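Local coordinates for racemase, putative (Roseobacter denitrificans, PDB 3TCS), which is a putative racemase of the enolase superfamily that binds magnesium and D-alanine and probably acts as a magnesium-dependent hydro-lyase or related enzyme, at residues 26-31 / 72-77; 52-57 / 100-105; 260-265 / 282-287. All coordinates share one frame; numbering follows the deposited sequence.

Interaction 1. Residues 26-31 / 72-77; sequences KAIETF and WMLGQD
L74 meets K26, A27 and I28 with one methyl group, CD2, and the close part of the contact gathers round that carbon. CD2 lies 3.7 Å from the carbonyl oxygen O of K26 and 3.8 Å from CA of A27, so it rests on the strand backbone, with the I28 side chain beside it. I28 is the strand residue whose side chain starts out toward 72-77, and its CG1 comes to 3.9 Å from L74 CD2. With CG1 set anti to the carbonyl carbon (chi1 -61°), I28 sends CD1 on toward the turn, where it approaches M73 CB more loosely at 4.5 Å. The setting is the N-terminal capping domain of the mandelate racemase/muconate lactonizing enzyme family, in which helices pack against an antiparallel sheet. Here strand 25-32 carries a classic beta bulge, with K26 and A27 both facing T42, while helix 58-73 runs out into a type II turn from M73 to Q76. The turn is closed by Q76 N to M73 O at 3.1 Å, and G75 takes its positive phi (79°). Toward the interior, I28 is backed by L65 and A70 of helix 58-73 and by V39, and M73 packs on L81, L84 and V88 of helix 81-91. The other side is loose. CA of K26 and CA of G75 are 5.9 Å apart, but the lysine side chain points away from the turn, extended and exposed. No hydrogen bond spans the two segments. I388, the C-terminal residue, touches both K26 and L74.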
# COMPACT_ATOMS: atom_id res chain seq x y z
N LYS B 26 -18.77 11.62 -16.71
CA LYS B 26 -19.97 10.85 -16.97
C LYS B 26 -19.63 9.37 -16.95
O LYS B 26 -20.42 8.55 -16.48
CB LYS B 26 -20.52 11.26 -18.34
CG LYS B 26 -21.71 10.48 -18.84
CD LYS B 26 -22.07 10.97 -20.24
CE LYS B 26 -23.29 10.25 -20.80
NZ LYS B 26 -23.60 10.76 -22.18
N ALA B 27 -18.45 9.02 -17.46
CA ALA B 27 -18.04 7.63 -17.52
C ALA B 27 -16.54 7.41 -17.45
O ALA B 27 -15.74 8.28 -17.82
CB ALA B 27 -18.58 7.00 -18.79
N ILE B 28 -16.17 6.22 -16.98
CA ILE B 28 -14.78 5.80 -16.88
C ILE B 28 -14.76 4.36 -17.37
O ILE B 28 -15.45 3.50 -16.82
CB ILE B 28 -14.25 5.84 -15.44
CG1 ILE B 28 -14.32 7.26 -14.90
CG2 ILE B 28 -12.81 5.34 -15.41
CD1 ILE B 28 -14.00 7.38 -13.43
N GLU B 29 -13.99 4.11 -18.43
CA GLU B 29 -13.88 2.78 -19.02
C GLU B 29 -12.43 2.31 -19.01
O GLU B 29 -11.52 3.12 -19.12
CB GLU B 29 -14.34 2.81 -20.47
CG GLU B 29 -15.78 3.23 -20.67
CD GLU B 29 -16.04 3.69 -22.09
OE1 GLU B 29 -15.65 4.83 -22.42
OE2 GLU B 29 -16.62 2.91 -22.87
N THR B 30 -12.23 1.01 -18.88
CA THR B 30 -10.88 0.45 -18.91
C THR B 30 -10.83 -0.67 -19.95
O THR B 30 -11.81 -1.37 -20.18
CB THR B 30 -10.46 -0.13 -17.53
OG1 THR B 30 -11.47 -1.00 -17.04
CG2 THR B 30 -10.23 0.99 -16.53
N PHE B 31 -9.67 -0.79 -20.59
CA PHE B 31 -9.41 -1.79 -21.62
C PHE B 31 -8.08 -2.36 -21.16
O PHE B 31 -7.06 -1.68 -21.23
CB PHE B 31 -9.28 -1.09 -22.97
CG PHE B 31 -10.44 -0.20 -23.30
CD1 PHE B 31 -11.47 -0.66 -24.13
CD2 PHE B 31 -10.52 1.08 -22.77
CE1 PHE B 31 -12.56 0.16 -24.42
CE2 PHE B 31 -11.61 1.90 -23.06
CZ PHE B 31 -12.63 1.44 -23.88
N TRP B 72 -16.09 7.41 -6.53
CA TRP B 72 -15.87 8.71 -5.90
C TRP B 72 -15.61 9.84 -6.89
O TRP B 72 -15.68 11.01 -6.52
CB TRP B 72 -14.69 8.62 -4.93
CG TRP B 72 -14.82 7.48 -3.98
CD1 TRP B 72 -14.01 6.39 -3.90
CD2 TRP B 72 -15.86 7.28 -3.02
NE1 TRP B 72 -14.48 5.51 -2.95
CE2 TRP B 72 -15.62 6.04 -2.39
CE3 TRP B 72 -16.98 8.03 -2.62
CZ2 TRP B 72 -16.45 5.53 -1.39
CZ3 TRP B 72 -17.80 7.52 -1.63
CH2 TRP B 72 -17.53 6.28 -1.02
N MET B 73 -15.33 9.49 -8.14
CA MET B 73 -15.04 10.49 -9.16
C MET B 73 -16.15 10.76 -10.15
O MET B 73 -16.26 11.87 -10.69
CB MET B 73 -13.75 10.11 -9.90
CG MET B 73 -12.55 10.05 -8.97
SD MET B 73 -11.00 9.77 -9.82
CE MET B 73 -10.60 11.43 -10.35
N LEU B 74 -16.98 9.76 -10.41
CA LEU B 74 -18.09 9.92 -11.35
C LEU B 74 -19.04 11.01 -10.89
O LEU B 74 -19.41 11.08 -9.71
CB LEU B 74 -18.85 8.60 -11.51
CG LEU B 74 -18.18 7.51 -12.34
CD1 LEU B 74 -19.04 6.26 -12.32
CD2 LEU B 74 -17.99 8.01 -13.77
N GLY B 75 -19.44 11.87 -11.82
CA GLY B 75 -20.37 12.94 -11.50
C GLY B 75 -19.77 14.15 -10.81
O GLY B 75 -20.46 15.15 -10.57
N GLN B 76 -18.48 14.08 -10.48
CA GLN B 76 -17.83 15.19 -9.80
C GLN B 76 -17.14 16.14 -10.77
O GLN B 76 -16.82 15.77 -11.90
CB GLN B 76 -16.79 14.66 -8.81
CG GLN B 76 -17.32 13.63 -7.83
CD GLN B 76 -18.51 14.14 -7.05
OE1 GLN B 76 -18.43 15.17 -6.38
NE2 GLN B 76 -19.62 13.42 -7.12
N ASP B 77 -16.93 17.37 -10.32
CA ASP B 77 -16.25 18.37 -11.14
C ASP B 77 -14.76 18.08 -11.07
O ASP B 77 -14.18 18.00 -9.98
CB ASP B 77 -16.54 19.78 -10.60
CG ASP B 77 -15.77 20.85 -11.34
OD1 ASP B 77 -15.68 20.76 -12.59
OD2 ASP B 77 -15.27 21.79 -10.69

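Interaction 2. Residues 52-57 / 100-105; sequences QVSTYH and LRRAMA
R102 lies alongside S54 and passes it to bring its guanidinium group among the backbone oxygens of the loop 52-57. Its CG stands anti to the carbonyl carbon (chi1 -72°) and the chain is extended from CG to NE, which lays the aliphatic part along S54, with CG 3.7 Å from S54 CB. The end of the group turns with chi4 at -109°, which presents NH1 edge-on to T55: NH1 is 3.0 Å from T55 O, near the guanidinium plane. S54 OG is nearby, but its angle to NH1 is too poor for a hydrogen bond. Water 1 lies in the guanidinium plane and accepts from R102 NH1 at 3.1 Å. It also lies 2.7 Å from each of S54 O and Y56 O, with more acceptors in reach than it has protons. The loop follows strand 48-52 of the capping domain; the Y56 side chain is about 9 Å from that of the magnesium ligand E257 and from bound D-alanine. The rest of the arginine is held elsewhere: NE bonds to S98 OG, NH2 to K94 O of the second subunit, and F95 of that subunit makes a cation-pi contact. A leucine here would probably leave water 1 without its donor, and K94 O of the second subunit without its mate. Against the helix backbone, V53 CB stands 3.4 Å from R102 O, its CG1 lying near both R102 O and A103 O. The extended Q52 side chain donates from NE2 to V53 O (3.1 Å) and also meets S312 OG, while OE1 accepts from L313 N.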
# COMPACT_ATOMS: atom_id res chain seq x y z
N GLN B 52 -3.60 5.73 -18.71
CA GLN B 52 -3.18 4.35 -18.50
C GLN B 52 -2.90 4.10 -17.03
O GLN B 52 -2.37 4.96 -16.34
CB GLN B 52 -1.91 4.07 -19.30
CG GLN B 52 -1.39 2.65 -19.17
CD GLN B 52 0.05 2.52 -19.59
OE1 GLN B 52 0.40 2.72 -20.75
NE2 GLN B 52 0.91 2.18 -18.63
N VAL B 53 -3.27 2.93 -16.52
CA VAL B 53 -2.97 2.61 -15.13
C VAL B 53 -1.54 2.06 -15.18
O VAL B 53 -1.00 1.81 -16.25
CB VAL B 53 -3.92 1.52 -14.54
CG1 VAL B 53 -5.35 2.02 -14.54
CG2 VAL B 53 -3.79 0.23 -15.33
N SER B 54 -0.92 1.89 -14.02
CA SER B 54 0.44 1.35 -14.01
C SER B 54 0.47 -0.05 -14.60
O SER B 54 -0.49 -0.81 -14.46
CB SER B 54 0.96 1.29 -12.57
OG SER B 54 2.25 0.69 -12.56
N THR B 55 1.57 -0.41 -15.26
CA THR B 55 1.72 -1.75 -15.83
C THR B 55 1.93 -2.77 -14.70
O THR B 55 2.26 -2.39 -13.57
CB THR B 55 2.93 -1.82 -16.78
OG1 THR B 55 4.07 -1.21 -16.15
CG2 THR B 55 2.62 -1.11 -18.09
N TYR B 56 1.74 -4.05 -15.03
CA TYR B 56 1.90 -5.19 -14.12
C TYR B 56 0.66 -5.47 -13.28
O TYR B 56 0.27 -4.67 -12.43
CB TYR B 56 3.14 -5.01 -13.25
CG TYR B 56 4.38 -4.86 -14.08
CD1 TYR B 56 4.79 -5.88 -14.94
CD2 TYR B 56 5.11 -3.67 -14.08
CE1 TYR B 56 5.89 -5.72 -15.78
CE2 TYR B 56 6.21 -3.50 -14.92
CZ TYR B 56 6.59 -4.53 -15.77
OH TYR B 56 7.67 -4.37 -16.61
N HIS B 57 0.06 -6.63 -13.54
CA HIS B 57 -1.17 -7.05 -12.87
C HIS B 57 -2.19 -5.93 -13.05
O HIS B 57 -2.97 -5.62 -12.15
CB HIS B 57 -0.92 -7.36 -11.39
CG HIS B 57 0.12 -8.41 -11.16
ND1 HIS B 57 0.20 -9.56 -11.92
CD2 HIS B 57 1.13 -8.49 -10.27
CE1 HIS B 57 1.21 -10.30 -11.51
NE2 HIS B 57 1.80 -9.67 -10.50
N LEU B 100 -4.42 1.19 -5.10
CA LEU B 100 -5.32 2.33 -5.26
C LEU B 100 -4.67 3.45 -6.08
O LEU B 100 -5.33 4.07 -6.92
CB LEU B 100 -5.74 2.90 -3.89
CG LEU B 100 -6.80 4.01 -3.95
CD1 LEU B 100 -8.16 3.41 -4.25
CD2 LEU B 100 -6.84 4.77 -2.63
N ARG B 101 -3.38 3.70 -5.85
CA ARG B 101 -2.68 4.75 -6.59
C ARG B 101 -2.47 4.37 -8.04
O ARG B 101 -2.56 5.21 -8.93
CB ARG B 101 -1.33 5.07 -5.95
CG ARG B 101 -1.41 5.98 -4.74
CD ARG B 101 -1.99 5.24 -3.58
NE ARG B 101 -2.22 6.08 -2.41
CZ ARG B 101 -2.87 5.65 -1.34
NH1 ARG B 101 -3.34 4.41 -1.32
NH2 ARG B 101 -3.08 6.46 -0.31
N ARG B 102 -2.17 3.09 -8.28
CA ARG B 102 -1.98 2.61 -9.65
C ARG B 102 -3.26 2.84 -10.45
O ARG B 102 -3.21 3.15 -11.64
CB ARG B 102 -1.66 1.11 -9.66
CG ARG B 102 -0.28 0.74 -9.14
CD ARG B 102 -0.15 -0.77 -9.03
NE ARG B 102 1.18 -1.16 -8.56
CZ ARG B 102 2.10 -1.75 -9.32
NH1 ARG B 102 1.85 -2.03 -10.59
NH2 ARG B 102 3.28 -2.05 -8.79
N ALA B 103 -4.39 2.67 -9.79
CA ALA B 103 -5.70 2.83 -10.42
C ALA B 103 -6.02 4.31 -10.62
O ALA B 103 -6.46 4.72 -11.70
CB ALA B 103 -6.79 2.17 -9.56
N MET B 104 -5.80 5.10 -9.58
CA MET B 104 -6.04 6.54 -9.65
C MET B 104 -5.23 7.16 -10.79
O MET B 104 -5.70 8.08 -11.46
CB MET B 104 -5.63 7.22 -8.34
CG MET B 104 -6.50 6.87 -7.14
SD MET B 104 -5.72 7.41 -5.59
CE MET B 104 -5.43 9.14 -5.94
N ALA B 105 -4.01 6.66 -10.98
CA ALA B 105 -3.14 7.19 -12.02
C ALA B 105 -3.77 7.10 -13.40
O ALA B 105 -3.55 7.97 -14.25
CB ALA B 105 -1.80 6.44 -12.01
O HOH W 1 -0.79 -2.23 -12.20

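Interaction 3. Residues 260-265 / 282-287; sequences CDLPTW and LYLGGI
C260 and L284 belong to two successive beta-to-alpha loops at the C-terminal ends of neighbouring parallel strands in the barrel. Segment 260-265 leads from strand 252-255 into helix 262-270. The loop holding 282-287 follows strand 276-277 and leads into helix 287-300. D261 and G286 are the N-caps of these helices. The loops come together most closely at C260 and L284, whose CA atoms are 4.2 Å apart. C260 touches with its CB, which stands 3.2 Å from the carbonyl oxygen of Y283. The L284 side chain supplies the rest. Its CG is anti to the backbone N (chi1 -178°) and chi2 is 51°, which brings CD1 against L262 and W265 in the first turn of helix 262-270. There that one methyl lies 3.7 Å from W265 NE1 and 3.9 Å from W265 CD1, approaching the indole at a slant. L262 crosses L284 at about a right angle, and its CD2 is 4.2 Å from L284 CD1, a looser approach. The carbonyl oxygen of C260 stands 3.9 Å from the same methyl. L284 also touches P279 and, from helix 287-300, T290 and V293, so this leucine fills the angle between the two helices. The ring of Y283 leads away from 260-265; it touches S54 and R102 of the capping domain and K94 of the second subunit, and reaches about 5 Å from the side chain of the magnesium ligand E257. No hydrogen bond joins the two segments. The polar atoms named here find partners near their own loop: W265 NE1 donates to D259 O, Y283 N to D280 OD1, and L284 O accepts from R289 NE. The loops are therefore joined by van der Waals contact, mostly of L284, with no directional bond between them.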
# COMPACT_ATOMS: atom_id res chain seq x y z
N CYS B 260 4.83 5.55 -3.10
CA CYS B 260 3.53 6.04 -3.56
C CYS B 260 2.81 6.83 -2.47
O CYS B 260 1.69 7.31 -2.68
CB CYS B 260 2.65 4.87 -3.99
SG CYS B 260 2.21 3.74 -2.65
N ASP B 261 3.45 6.96 -1.31
CA ASP B 261 2.90 7.66 -0.15
C ASP B 261 3.49 9.06 -0.02
O ASP B 261 4.70 9.22 0.20
CB ASP B 261 3.20 6.84 1.11
CG ASP B 261 2.62 7.45 2.36
OD1 ASP B 261 1.38 7.58 2.44
OD2 ASP B 261 3.40 7.78 3.28
N LEU B 262 2.64 10.08 -0.13
CA LEU B 262 3.09 11.47 -0.05
C LEU B 262 3.77 11.85 1.27
O LEU B 262 4.74 12.59 1.26
CB LEU B 262 1.94 12.42 -0.37
CG LEU B 262 1.52 12.41 -1.85
CD1 LEU B 262 0.39 13.39 -2.07
CD2 LEU B 262 2.72 12.78 -2.73
N PRO B 263 3.25 11.37 2.41
CA PRO B 263 3.95 11.77 3.64
C PRO B 263 5.35 11.14 3.72
O PRO B 263 6.26 11.72 4.31
CB PRO B 263 3.01 11.29 4.75
CG PRO B 263 2.16 10.24 4.10
CD PRO B 263 1.94 10.78 2.72
N THR B 264 5.53 9.97 3.10
CA THR B 264 6.83 9.33 3.10
C THR B 264 7.75 10.13 2.17
O THR B 264 8.94 10.29 2.45
CB THR B 264 6.74 7.87 2.61
OG1 THR B 264 5.98 7.11 3.55
CG2 THR B 264 8.12 7.25 2.48
N TRP B 265 7.19 10.62 1.07
CA TRP B 265 7.95 11.44 0.14
C TRP B 265 8.43 12.70 0.87
O TRP B 265 9.58 13.11 0.73
CB TRP B 265 7.08 11.85 -1.06
CG TRP B 265 7.24 10.94 -2.23
CD1 TRP B 265 6.31 10.09 -2.75
CD2 TRP B 265 8.42 10.79 -3.03
NE1 TRP B 265 6.84 9.41 -3.82
CE2 TRP B 265 8.13 9.83 -4.02
CE3 TRP B 265 9.69 11.38 -3.01
CZ2 TRP B 265 9.07 9.43 -4.98
CZ3 TRP B 265 10.63 10.98 -3.97
CH2 TRP B 265 10.30 10.02 -4.94
N LEU B 282 2.96 6.74 -12.57
CA LEU B 282 1.83 5.84 -12.38
C LEU B 282 1.81 5.12 -11.03
O LEU B 282 0.73 4.88 -10.48
CB LEU B 282 1.77 4.85 -13.55
CG LEU B 282 1.70 5.56 -14.92
CD1 LEU B 282 1.57 4.53 -16.03
CD2 LEU B 282 0.52 6.53 -14.96
N TYR B 283 2.97 4.77 -10.48
CA TYR B 283 2.97 4.12 -9.17
C TYR B 283 2.54 5.14 -8.11
O TYR B 283 1.96 4.78 -7.08
CB TYR B 283 4.37 3.60 -8.78
CG TYR B 283 4.92 2.44 -9.58
CD1 TYR B 283 4.08 1.47 -10.13
CD2 TYR B 283 6.30 2.29 -9.75
CE1 TYR B 283 4.60 0.38 -10.83
CE2 TYR B 283 6.83 1.20 -10.44
CZ TYR B 283 5.97 0.24 -10.98
OH TYR B 283 6.48 -0.84 -11.65
N LEU B 284 2.85 6.41 -8.36
CA LEU B 284 2.54 7.48 -7.41
C LEU B 284 1.09 7.95 -7.42
O LEU B 284 0.66 8.64 -6.49
CB LEU B 284 3.48 8.67 -7.65
CG LEU B 284 3.42 9.93 -6.78
CD1 LEU B 284 3.45 9.57 -5.30
CD2 LEU B 284 4.61 10.82 -7.13
N GLY B 285 0.33 7.60 -8.44
CA GLY B 285 -1.06 8.01 -8.48
C GLY B 285 -1.43 9.02 -9.55
O GLY B 285 -2.56 9.52 -9.57
N GLY B 286 -0.50 9.34 -10.44
CA GLY B 286 -0.82 10.27 -11.50
C GLY B 286 -0.00 11.54 -11.55
O GLY B 286 0.88 11.76 -10.71
N ILE B 287 -0.31 12.37 -12.54
CA ILE B 287 0.37 13.64 -12.74
C ILE B 287 0.20 14.60 -11.56
O ILE B 287 1.18 15.14 -11.04
CB ILE B 287 -0.15 14.33 -14.02
CG1 ILE B 287 0.27 13.52 -15.26
CG2 ILE B 287 0.38 15.76 -14.11
CD1 ILE B 287 1.76 13.46 -15.49

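Overall arrangement
Interactions 1 and 2 lie in the N-terminal capping domain, interaction 3 in the barrel domain. Along the chain the segments of interactions 1 and 2 alternate, and both close before interaction 3 opens. Helix 58-73 links the first two: it starts after the 52-57 loop and ends in 72-77. Their centres are 15 Å apart and their nearest atoms about 5 Å, so they do not touch. Interactions 2 and 3, with centres 11 Å apart, do meet: R102 NH2 is 3.4 Å from Y283 CE1, and A105 CB is 3.3 Å from L282 O. Helix 98-119 thus joins capping domain to barrel loops near the magnesium site, while interaction 1 sits 21 Å from interaction 3, centre to centre.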